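PDB 4GNR: ABC transporter substrate-binding protein-branched chain amino acid transport from Streptococcus pneumoniae, which binds isoleucine and probably delivers it and related branched-chain amino acids to an ABC transporter for uptake. Local coordinates for residues A[25-30]-A[104-109]; A[227-232]-A[280-285]. All coordinates share one frame; numbering follows the deposited sequence.

Contact 1 (A[25-30]-A[104-109]); sequences TAEQKG and SPSATQ. With ILE (isoleucine), chain B.
Glu27 carries this contact for helix 21-40, reaching with its carboxylate to Pro105 and Ser106 in the loop that follows strand 102-104. Its CG lies beside the backbone N and anti to the carbonyl carbon (chi1 -64°), and the chain then runs extended, so that the carboxylate projects well clear of the helix. The two oxygens do different work. OE1 rests against the proline ring, 3.3 Å from Pro105 CG, whereas OE2 lies 2.6 Å from Ser106 OG. That hydroxyl has both Glu27 OE2 and Ala83 O within hydrogen-bonding reach, and its single proton can serve only one of them at a time. Further along the helix, Lys29 forms a salt bridge with Glu277.

The loop has its own brace at Ser104, whose OG accepts from Ser106 N in an ST turn and, at 3.0 Å, from Ala107 N in an ST motif. This bend leaves Ser106 O facing the ligand ammonium, with Ser106 O to isoleucine N at 3.0 Å. Thr108 grips the ligand twice, through OG1 to isoleucine N (2.8 Å) and through its backbone N to OXT (2.9 Å). Glu27 is thus a second-shell residue behind the pocket loop. Around it, the Glu27 side chain also touches Phe14 of strand 7-14 and, on helix 281-297, Phe282 and Ala286, while Ala107 packs on helix 85-97.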
ATOM      1  N   THR A  25      -9.199  -4.562  -3.206  1.00  5.88           N
ATOM      2  CA  THR A  25     -10.420  -4.021  -3.814  1.00  6.54           C
ATOM      3  C   THR A  25     -10.214  -2.547  -4.228  1.00  6.09           C
ATOM      4  O   THR A  25     -10.648  -2.117  -5.299  1.00  6.48           O
ATOM      5  CB  THR A  25     -11.615  -4.157  -2.856  1.00  7.59           C
ATOM      6  OG1 THR A  25     -11.839  -5.557  -2.613  1.00  9.57           O
ATOM      7  CG2 THR A  25     -12.867  -3.511  -3.419  1.00 10.27           C
ATOM      8  N   ALA A  26      -9.523  -1.784  -3.374  1.00  5.71           N
ATOM      9  CA  ALA A  26      -9.204  -0.389  -3.719  1.00  6.11           C
ATOM     10  C   ALA A  26      -8.368  -0.367  -5.014  1.00  5.33           C
ATOM     11  O   ALA A  26      -8.576   0.464  -5.898  1.00  5.75           O
ATOM     12  CB  ALA A  26      -8.445   0.279  -2.598  1.00  7.06           C
ATOM     13  N   GLU A  27      -7.392  -1.267  -5.094  1.00  5.18           N
ATOM     14  CA  GLU A  27      -6.513  -1.322  -6.270  1.00  5.05           C
ATOM     15  C   GLU A  27      -7.279  -1.759  -7.516  1.00  5.09           C
ATOM     16  O   GLU A  27      -7.070  -1.213  -8.597  1.00  5.22           O
ATOM     17  CB  GLU A  27      -5.277  -2.162  -5.989  1.00  5.04           C
ATOM     18  CG  GLU A  27      -4.460  -1.505  -4.892  1.00  5.24           C
ATOM     19  CD  GLU A  27      -3.071  -2.023  -4.688  1.00  5.25           C
ATOM     20  OE1 GLU A  27      -2.490  -2.788  -5.456  1.00  6.33           O
ATOM     21  OE2 GLU A  27      -2.508  -1.535  -3.617  1.00  6.36           O
ATOM     22  N   GLN A  28      -8.163  -2.743  -7.363  1.00  5.45           N
ATOM     23  CA  GLN A  28      -9.016  -3.176  -8.462  1.00  5.58           C
ATOM     24  C   GLN A  28      -9.798  -1.961  -9.016  1.00  5.63           C
ATOM     25  O   GLN A  28      -9.875  -1.745 -10.229  1.00  6.13           O
ATOM     26  CB  GLN A  28      -9.975  -4.262  -7.957  1.00  6.03           C
ATOM     27  CG  GLN A  28     -10.986  -4.744  -8.972  1.00  7.30           C
ATOM     28  CD  GLN A  28     -12.047  -5.618  -8.291  1.00  8.15           C
ATOM     29  OE1 GLN A  28     -12.463  -5.363  -7.154  1.00 10.59           O
ATOM     30  NE2 GLN A  28     -12.494  -6.632  -8.988  1.00  9.04           N
ATOM     31  N   LYS A  29     -10.401  -1.197  -8.105  1.00  5.82           N
ATOM     32  CA  LYS A  29     -11.204  -0.032  -8.527  1.00  6.51           C
ATOM     33  C   LYS A  29     -10.347   1.033  -9.202  1.00  6.29           C
ATOM     34  O   LYS A  29     -10.751   1.608 -10.229  1.00  6.35           O
ATOM     35  CB  LYS A  29     -11.986   0.552  -7.352  1.00  7.19           C
ATOM     36  CG  LYS A  29     -13.159  -0.345  -6.922  1.00  9.02           C
ATOM     37  CD  LYS A  29     -13.899   0.188  -5.698  1.00 12.98           C
ATOM     38  CE  LYS A  29     -14.952  -0.790  -5.183  1.00 15.90           C
ATOM     39  NZ  LYS A  29     -15.483  -0.390  -3.859  1.00 19.27           N
ATOM     40  N   GLY A  30      -9.193   1.351  -8.617  1.00  5.72           N
ATOM     41  CA  GLY A  30      -8.346   2.374  -9.239  1.00  5.69           C
ATOM     42  C   GLY A  30      -7.793   1.924 -10.603  1.00  5.45           C
ATOM     43  O   GLY A  30      -7.758   2.702 -11.563  1.00  5.72           O
ATOM     44  N   SER A 104       3.665  -4.284  -8.722  1.00  4.65           N
ATOM     45  CA  SER A 104       2.874  -4.123  -7.506  1.00  4.91           C
ATOM     46  C   SER A 104       2.797  -2.629  -7.205  1.00  4.48           C
ATOM     47  O   SER A 104       3.843  -1.978  -7.030  1.00  5.12           O
ATOM     48  CB  SER A 104       3.472  -4.794  -6.281  1.00  5.32           C
ATOM     49  OG  SER A 104       2.733  -4.392  -5.135  1.00  5.38           O
ATOM     50  N   PRO A 105       1.594  -2.059  -7.141  1.00  4.67           N
ATOM     51  CA  PRO A 105       1.519  -0.636  -6.818  1.00  5.10           C
ATOM     52  C   PRO A 105       2.026  -0.279  -5.419  1.00  5.14           C
ATOM     53  O   PRO A 105       2.443   0.854  -5.195  1.00  6.55           O
ATOM     54  CB  PRO A 105      -0.014  -0.359  -6.886  1.00  5.84           C
ATOM     55  CG  PRO A 105      -0.556  -1.427  -7.821  1.00  5.23           C
ATOM     56  CD  PRO A 105       0.281  -2.645  -7.463  1.00  4.94           C
ATOM     57  N   SER A 106       2.006  -1.271  -4.515  1.00  5.06           N
ATOM     58  CA  SER A 106       2.039  -0.962  -3.082  1.00  5.18           C
ATOM     59  C   SER A 106       2.824  -1.883  -2.175  1.00  4.93           C
ATOM     60  O   SER A 106       2.817  -1.654  -0.962  1.00  5.68           O
ATOM     61  CB  SER A 106       0.560  -0.944  -2.602  1.00  5.54           C
ATOM     62  OG  SER A 106      -0.105  -2.146  -3.006  1.00  5.80           O
ATOM     63  N   ALA A 107       3.527  -2.882  -2.710  1.00  5.02           N
ATOM     64  CA  ALA A 107       4.303  -3.815  -1.848  1.00  5.04           C
ATOM     65  C   ALA A 107       5.577  -3.088  -1.388  1.00  5.25           C
ATOM     66  O   ALA A 107       6.449  -2.796  -2.197  1.00  6.08           O
ATOM     67  CB  ALA A 107       4.624  -5.083  -2.596  1.00  6.08           C
ATOM     68  N   THR A 108       5.682  -2.860  -0.082  1.00  5.51           N
ATOM     69  CA  THR A 108       6.742  -2.051   0.512  1.00  5.78           C
ATOM     70  C   THR A 108       7.925  -2.829   1.074  1.00  6.24           C
ATOM     71  O   THR A 108       8.887  -2.217   1.567  1.00  6.73           O
ATOM     72  CB  THR A 108       6.136  -1.164   1.632  1.00  6.08           C
ATOM     73  OG1 THR A 108       5.443  -2.012   2.561  1.00  6.71           O
ATOM     74  CG2 THR A 108       5.166  -0.121   1.076  1.00  6.29           C
ATOM     75  N   GLN A 109       7.927  -4.148   1.000  1.00  6.97           N
ATOM     76  CA  GLN A 109       9.032  -4.927   1.580  1.00  8.01           C
ATOM     77  C   GLN A 109      10.380  -4.514   1.030  1.00  6.91           C
ATOM     78  O   GLN A 109      10.580  -4.412  -0.170  1.00  7.32           O
ATOM     79  CB  GLN A 109       8.795  -6.425   1.327  1.00 10.21           C
ATOM     80  CG  GLN A 109       9.910  -7.372   1.755  1.00 12.17           C
ATOM     81  CD  GLN A 109       9.544  -8.832   1.453  1.00 14.24           C
ATOM     82  OE1 GLN A 109       8.453  -9.282   1.821  1.00 15.32           O
ATOM     83  NE2 GLN A 109      10.470  -9.583   0.816  1.00 14.70           N
TER
HETATM   84  N   ILE B 401       2.648  -1.957   2.011  1.00  6.27           N
HETATM   85  CA  ILE B 401       1.884  -3.139   2.498  1.00  6.07           C
HETATM   86  C   ILE B 401       2.559  -4.412   1.997  1.00  5.74           C
HETATM   87  O   ILE B 401       2.071  -5.512   2.331  1.00  6.70           O
HETATM   88  CB  ILE B 401       0.346  -3.016   2.275  1.00  9.23           C
HETATM   89  CG1 ILE B 401       0.031  -2.565   0.867  1.00  9.21           C
HETATM   90  CG2 ILE B 401      -0.425  -2.010   3.298  1.00  8.24           C
HETATM   91  CD1 ILE B 401      -1.456  -2.524   0.595  1.00  7.90           C
HETATM   92  OXT ILE B 401       3.592  -4.288   1.307  1.00  6.80           O

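Contact 2 (A[227-232]-A[280-285]); sequences GGDGFN and STFAAL. With ILE (isoleucine), chain B.
Phe282 extends its ring from the first turn of helix 281-297 to the 3-10 turn at Asp229 and to Asn232. From CB, the first torsion (chi1 -58°) sets CG beside the backbone N, aims the ring tip at Asp229 and leaves one face to the bound isoleucine. CD1 and CE1 lie beneath the end of the ligand side chain, whose CD1 sits 3.6 Å above the ring plane, displaced toward the rim. Thr281 CG2 is centred over the opposite face, so the ring is clamped between two methyl groups. Its rim meets oxygen: CE1 has Asp229 OD2 in its plane at 3.6 Å, and at the tip CZ comes within 3.4 Å of Asp229 O. The carboxylate and ring planes are 66° apart. Next to CZ, CE2 meets Asn232 CB obliquely.

Asn232 is held by its own loop and by strand 248-252, where ND2 bonds Ile251 O and OD1 bonds Ser252 OG. Its ND2 also gives a nearly straight bond to Asp229 O (2.9 Å, 172°), the same oxygen that accepts from Asn232 N, and both donors approach from one face of that carbonyl. The amide carbon CG packs 3.4 Å from Thr281 CG2, and a water bonded to Asn232 OD1 also accepts from Thr281 N, joining the loop to the start of the helix.

Asp229 OD2 takes the ligand ammonium at 2.8 Å from isoleucine N, while OD1, whose bond to the ammonium is weak, is held by Tyr156 OH. A carboxylate for the ammonium beside an aromatic face for the aliphatic chain is chemistry suited to a branched-chain amino acid, and the partly positive ring edge probably sits well against the Asp229 oxygens.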
ATOM      1  N   GLY A 227       0.733   4.451  12.792  1.00  7.24           N
ATOM      2  CA  GLY A 227       0.890   3.317  11.908  1.00  7.79           C
ATOM      3  C   GLY A 227       1.585   3.632  10.611  1.00  6.72           C
ATOM      4  O   GLY A 227       1.857   4.777  10.249  1.00  7.00           O
ATOM      5  N   GLY A 228       1.936   2.539   9.926  1.00  7.11           N
ATOM      6  CA  GLY A 228       2.448   2.614   8.578  1.00  6.80           C
ATOM      7  C   GLY A 228       1.270   2.666   7.585  1.00  6.05           C
ATOM      8  O   GLY A 228       0.110   2.902   7.935  1.00  6.63           O
ATOM      9  N   ASP A 229       1.600   2.390   6.330  1.00  5.95           N
ATOM     10  CA  ASP A 229       0.613   2.498   5.254  1.00  6.19           C
ATOM     11  C   ASP A 229      -0.559   1.529   5.407  1.00  5.86           C
ATOM     12  O   ASP A 229      -1.607   1.732   4.786  1.00  6.30           O
ATOM     13  CB  ASP A 229       1.250   2.427   3.867  1.00  6.91           C
ATOM     14  CG  ASP A 229       1.850   1.053   3.493  1.00  6.39           C
ATOM     15  OD1 ASP A 229       2.438   0.371   4.367  1.00  7.76           O
ATOM     16  OD2 ASP A 229       1.781   0.701   2.272  1.00  7.44           O
ATOM     17  N   GLY A 230      -0.405   0.484   6.219  1.00  6.06           N
ATOM     18  CA  GLY A 230      -1.516  -0.427   6.448  1.00  6.52           C
ATOM     19  C   GLY A 230      -2.753   0.210   7.077  1.00  6.14           C
ATOM     20  O   GLY A 230      -3.843  -0.378   7.021  1.00  6.80           O
ATOM     21  N   PHE A 231      -2.623   1.386   7.701  1.00  6.26           N
ATOM     22  CA  PHE A 231      -3.784   2.073   8.292  1.00  6.49           C
ATOM     23  C   PHE A 231      -4.685   2.757   7.254  1.00  6.80           C
ATOM     24  O   PHE A 231      -5.759   3.206   7.614  1.00  7.94           O
ATOM     25  CB  PHE A 231      -3.330   3.149   9.294  1.00  6.79           C
ATOM     26  CG  PHE A 231      -2.946   2.669  10.673  1.00  6.91           C
ATOM     27  CD1 PHE A 231      -2.324   1.450  10.924  1.00  7.22           C
ATOM     28  CD2 PHE A 231      -3.084   3.563  11.737  1.00  7.93           C
ATOM     29  CE1 PHE A 231      -1.921   1.121  12.233  1.00  7.94           C
ATOM     30  CE2 PHE A 231      -2.689   3.234  13.020  1.00  9.27           C
ATOM     31  CZ  PHE A 231      -2.111   2.015  13.262  1.00  8.69           C
ATOM     32  N   ASN A 232      -4.248   2.874   5.997  1.00  6.89           N
ATOM     33  CA  ASN A 232      -5.069   3.532   4.994  1.00  7.38           C
ATOM     34  C   ASN A 232      -6.317   2.718   4.662  1.00  8.29           C
ATOM     35  O   ASN A 232      -6.318   1.494   4.720  1.00 10.16           O
ATOM     36  CB  ASN A 232      -4.268   3.765   3.705  1.00  7.11           C
ATOM     37  CG  ASN A 232      -3.268   4.876   3.873  1.00  7.22           C
ATOM     38  OD1 ASN A 232      -3.599   6.054   3.683  1.00  8.08           O
ATOM     39  ND2 ASN A 232      -2.044   4.524   4.195  1.00  7.71           N
ATOM     40  N   SER A 280      -8.682   5.476  -1.668  0.50  7.78           N
ATOM     41  CA  SER A 280      -7.544   5.435  -0.745  0.50  8.36           C
ATOM     42  C   SER A 280      -6.257   5.585  -1.581  0.50  6.91           C
ATOM     43  O   SER A 280      -6.256   5.529  -2.818  0.50  6.90           O
ATOM     44  CB  SER A 280      -7.414   4.151   0.042  0.50  8.90           C
ATOM     45  OG  SER A 280      -6.908   3.123  -0.748  0.50  9.27           O
ATOM     46  N   THR A 281      -5.147   5.712  -0.862  1.00  6.88           N
ATOM     47  CA  THR A 281      -3.829   5.795  -1.473  1.00  6.33           C
ATOM     48  C   THR A 281      -3.584   4.580  -2.368  1.00  5.90           C
ATOM     49  O   THR A 281      -2.808   4.689  -3.328  1.00  6.55           O
ATOM     50  CB  THR A 281      -2.724   5.878  -0.375  1.00  6.98           C
ATOM     51  OG1 THR A 281      -1.467   6.138  -0.978  1.00  8.53           O
ATOM     52  CG2 THR A 281      -2.646   4.661   0.494  1.00  7.66           C
ATOM     53  N   PHE A 282      -4.185   3.424  -2.065  1.00  5.55           N
ATOM     54  CA  PHE A 282      -3.943   2.230  -2.865  1.00  5.36           C
ATOM     55  C   PHE A 282      -4.661   2.307  -4.207  1.00  5.29           C
ATOM     56  O   PHE A 282      -4.130   1.841  -5.212  1.00  5.32           O
ATOM     57  CB  PHE A 282      -4.254   0.983  -2.047  1.00  5.44           C
ATOM     58  CG  PHE A 282      -3.423   0.948  -0.790  1.00  6.07           C
ATOM     59  CD1 PHE A 282      -2.039   1.009  -0.872  1.00  6.44           C
ATOM     60  CD2 PHE A 282      -3.992   0.901   0.461  1.00  7.18           C
ATOM     61  CE1 PHE A 282      -1.239   1.056   0.276  1.00  7.74           C
ATOM     62  CE2 PHE A 282      -3.198   0.913   1.620  1.00  8.75           C
ATOM     63  CZ  PHE A 282      -1.824   1.005   1.521  1.00  8.56           C
ATOM     64  N   ALA A 283      -5.876   2.869  -4.232  1.00  5.44           N
ATOM     65  CA  ALA A 283      -6.551   3.101  -5.519  1.00  5.36           C
ATOM     66  C   ALA A 283      -5.700   4.053  -6.383  1.00  4.95           C
ATOM     67  O   ALA A 283      -5.570   3.843  -7.595  1.00  5.24           O
ATOM     68  CB  ALA A 283      -7.933   3.689  -5.317  1.00  6.24           C
ATOM     69  N   ALA A 284      -5.157   5.110  -5.766  1.00  5.17           N
ATOM     70  CA  ALA A 284      -4.344   6.086  -6.491  1.00  5.03           C
ATOM     71  C   ALA A 284      -3.072   5.428  -7.062  1.00  4.91           C
ATOM     72  O   ALA A 284      -2.726   5.629  -8.225  1.00  5.28           O
ATOM     73  CB  ALA A 284      -3.994   7.241  -5.557  1.00  6.20           C
ATOM     74  N   LEU A 285      -2.369   4.648  -6.237  1.00  4.97           N
ATOM     75  CA  LEU A 285      -1.162   3.963  -6.709  1.00  4.87           C
ATOM     76  C   LEU A 285      -1.483   2.997  -7.847  1.00  4.62           C
ATOM     77  O   LEU A 285      -0.726   2.915  -8.811  1.00  4.92           O
ATOM     78  CB  LEU A 285      -0.469   3.208  -5.569  1.00  5.13           C
ATOM     79  CG  LEU A 285       0.296   4.089  -4.569  1.00  6.14           C
ATOM     80  CD1 LEU A 285       0.591   3.309  -3.300  1.00  7.23           C
ATOM     81  CD2 LEU A 285       1.599   4.636  -5.168  1.00  7.23           C
TER
HETATM   82  N   ILE B 401       2.648  -1.957   2.011  1.00  6.27           N
HETATM   83  CA  ILE B 401       1.884  -3.139   2.498  1.00  6.07           C
HETATM   84  C   ILE B 401       2.559  -4.412   1.997  1.00  5.74           C
HETATM   85  O   ILE B 401       2.071  -5.512   2.331  1.00  6.70           O
HETATM   86  CB  ILE B 401       0.346  -3.016   2.275  1.00  9.23           C
HETATM   87  CG1 ILE B 401       0.031  -2.565   0.867  1.00  9.21           C
HETATM   88  CG2 ILE B 401      -0.425  -2.010   3.298  1.00  8.24           C
HETATM   89  CD1 ILE B 401      -1.456  -2.524   0.595  1.00  7.90           C
HETATM   90  OXT ILE B 401       3.592  -4.288   1.307  1.00  6.80           O
HETATM   91  O   HOH W   1      -5.549   6.599   1.858  1.00 10.32           O

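Both contacts are buried near the middle of the molecule, their centres 8 Å apart, and both line the isoleucine pocket. Contact 1 lies within the lobe built on the five-stranded parallel sheet, whereas contact 2 brings a loop of the other lobe, after strand 225-227, to helix 281-297. The same helix packs on helix 21-40, where Glu27 CG approaches Phe282 O and Ala26 O meets Ala283 CB. Their chemistry divides accordingly: contact 1 is mainly polar and supports a loop that holds the ligand's ammonium and carboxylate groups, while contact 2 rests on aromatic and methyl packing plus a bridging water and also presents the Asp229 carboxylate to the ammonium. Such closure of two lobes round the ligand is characteristic of periplasmic binding proteins.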